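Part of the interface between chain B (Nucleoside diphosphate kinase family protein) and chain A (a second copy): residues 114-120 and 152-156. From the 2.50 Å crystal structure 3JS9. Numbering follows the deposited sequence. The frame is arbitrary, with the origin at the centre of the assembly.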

# COMPACT_ATOMS: atom_id res chain seq x y z
N GLY B 114 13.28 -10.01 -4.22
CA GLY B 114 14.16 -11.07 -4.70
C GLY B 114 15.21 -11.51 -3.70
O GLY B 114 15.61 -10.74 -2.82
N VAL B 115 15.72 -12.73 -3.87
CA VAL B 115 16.70 -13.29 -2.94
C VAL B 115 17.93 -13.77 -3.70
O VAL B 115 19.07 -13.49 -3.33
CB VAL B 115 16.10 -14.47 -2.16
CG1 VAL B 115 17.13 -15.07 -1.20
CG2 VAL B 115 14.85 -14.01 -1.41
N VAL B 116 17.69 -14.53 -4.75
CA VAL B 116 18.76 -15.04 -5.56
C VAL B 116 18.59 -14.64 -7.00
O VAL B 116 17.53 -14.22 -7.46
CB VAL B 116 19.04 -16.61 -5.44
CG1 VAL B 116 19.39 -17.04 -4.00
CG2 VAL B 116 17.92 -17.45 -6.05
N LYS B 117 19.67 -14.85 -7.71
CA LYS B 117 19.86 -14.23 -8.98
C LYS B 117 19.23 -15.04 -10.13
O LYS B 117 18.75 -14.46 -11.12
CB LYS B 117 21.36 -14.03 -9.06
CG LYS B 117 22.00 -14.38 -10.34
CD LYS B 117 22.25 -13.11 -11.10
CE LYS B 117 23.63 -13.21 -11.79
NZ LYS B 117 23.66 -14.35 -12.75
N ASN B 118 19.19 -16.37 -9.98
CA ASN B 118 18.39 -17.26 -10.84
C ASN B 118 16.90 -17.01 -10.80
O ASN B 118 16.17 -17.43 -11.70
CB ASN B 118 18.68 -18.73 -10.49
CG ASN B 118 20.02 -19.20 -11.06
OD1 ASN B 118 20.68 -18.45 -11.78
ND2 ASN B 118 20.42 -20.43 -10.75
N PHE B 119 16.46 -16.33 -9.74
CA PHE B 119 15.05 -16.10 -9.49
C PHE B 119 14.84 -14.63 -9.16
O PHE B 119 14.39 -14.25 -8.04
CB PHE B 119 14.55 -16.98 -8.34
CG PHE B 119 14.56 -18.44 -8.64
CD1 PHE B 119 13.80 -18.96 -9.69
CD2 PHE B 119 15.36 -19.32 -7.90
CE1 PHE B 119 13.82 -20.35 -9.98
CE2 PHE B 119 15.36 -20.68 -8.17
CZ PHE B 119 14.59 -21.20 -9.21
N ASN B 120 15.16 -13.79 -10.14
CA ASN B 120 15.18 -12.35 -9.93
C ASN B 120 14.03 -11.67 -10.64
O ASN B 120 14.12 -10.48 -10.99
CB ASN B 120 16.54 -11.76 -10.30
CG ASN B 120 16.83 -11.83 -11.77
OD1 ASN B 120 16.05 -12.42 -12.55
ND2 ASN B 120 17.93 -11.21 -12.19
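Chain A, residues 152-156: GGWIY

Protein surfaces often join without any direct hydrogen bond between them, largely through shape, and the meeting of this chain B loop with the C-terminus of a second copy is a compact example. The chain A segment begins as a short 3-10 turn, residues 152-154, in which the carbonyl of G152(A) accepts from the backbone nitrogen of I155(A) (N to O, 2.9 Å) and from that of Y156(A) (N to O, 3.2 Å). The chain then leaves the turn and ends at the carboxylate of Y156(A). Chain B has no regular helix or strand here, although F119(B) N donates to V116(B) O at 3.3 Å, drawing the loop back on itself. In register, the CA of V116(B) lies 6.0 Å from the CA of Y156(A), and the CA of F119(B) 6.1 Å from that of I155(A).

The main bump is F119(B). Its side chain points toward chain A, and its ring lies against the run of backbone from G153(A) to Y156(A): the carbonyl carbon of W154(A) sits over one ring face, CD2 is 3.9 Å from Y156(A) CA, and CZ reaches to 3.2 Å from G153(A) O. The contact from G153(A) comes through its carbonyl oxygen. Nearer the root of the side chain, F119(B) CB is 3.7 Å from W154(A) O.

Two valines continue the fit. V115(B) spans the last two residues of chain A, with CG2 3.7 Å from I155(A) CG2 and CG1 3.9 Å from Y156(A) CD1. V116(B) CG1 packs 3.9 Å from Y156(A) CB. A water lies between the two backbones: it accepts from V115(B) N at 2.8 Å and lies 2.7 Å from both I155(A) O and F119(B) O, giving them a polar link.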

# COMPACT_ATOMS: atom_id res chain seq x y z
N GLY A 152 8.33 -22.12 -2.42
CA GLY A 152 9.74 -21.97 -2.10
C GLY A 152 10.73 -22.08 -3.23
O GLY A 152 11.70 -21.33 -3.27
N GLY A 153 10.48 -23.01 -4.16
CA GLY A 153 11.39 -23.35 -5.25
C GLY A 153 11.44 -22.28 -6.32
O GLY A 153 12.32 -22.31 -7.20
N TRP A 154 10.49 -21.35 -6.28
CA TRP A 154 10.52 -20.16 -7.10
C TRP A 154 11.15 -18.97 -6.38
O TRP A 154 11.19 -17.88 -6.95
CB TRP A 154 9.10 -19.76 -7.56
CG TRP A 154 8.37 -20.83 -8.27
CD1 TRP A 154 7.49 -21.72 -7.72
CD2 TRP A 154 8.45 -21.16 -9.66
NE1 TRP A 154 7.02 -22.58 -8.67
CE2 TRP A 154 7.59 -22.26 -9.88
CE3 TRP A 154 9.19 -20.66 -10.74
CZ2 TRP A 154 7.42 -22.85 -11.14
CZ3 TRP A 154 9.02 -21.25 -12.01
CH2 TRP A 154 8.15 -22.33 -12.19
N ILE A 155 11.63 -19.15 -5.14
CA ILE A 155 12.28 -18.03 -4.42
C ILE A 155 13.78 -18.26 -4.37
O ILE A 155 14.58 -17.35 -4.65
CB ILE A 155 11.64 -17.76 -3.04
CG1 ILE A 155 10.11 -17.57 -3.15
CG2 ILE A 155 12.25 -16.52 -2.40
CD1 ILE A 155 9.34 -17.50 -1.80
N TYR A 156 14.18 -19.49 -4.05
CA TYR A 156 15.58 -19.93 -4.10
C TYR A 156 15.69 -21.44 -4.03
O TYR A 156 16.80 -21.97 -4.25
CB TYR A 156 16.42 -19.29 -2.97
CG TYR A 156 15.85 -19.44 -1.56
CD1 TYR A 156 15.17 -18.40 -0.94
CD2 TYR A 156 16.03 -20.64 -0.84
CE1 TYR A 156 14.66 -18.54 0.37
CE2 TYR A 156 15.54 -20.79 0.46
CZ TYR A 156 14.84 -19.74 1.06
OH TYR A 156 14.36 -19.89 2.36
OXT TYR A 156 14.71 -22.15 -3.72
O HOH W 1 14.98 -14.85 -5.49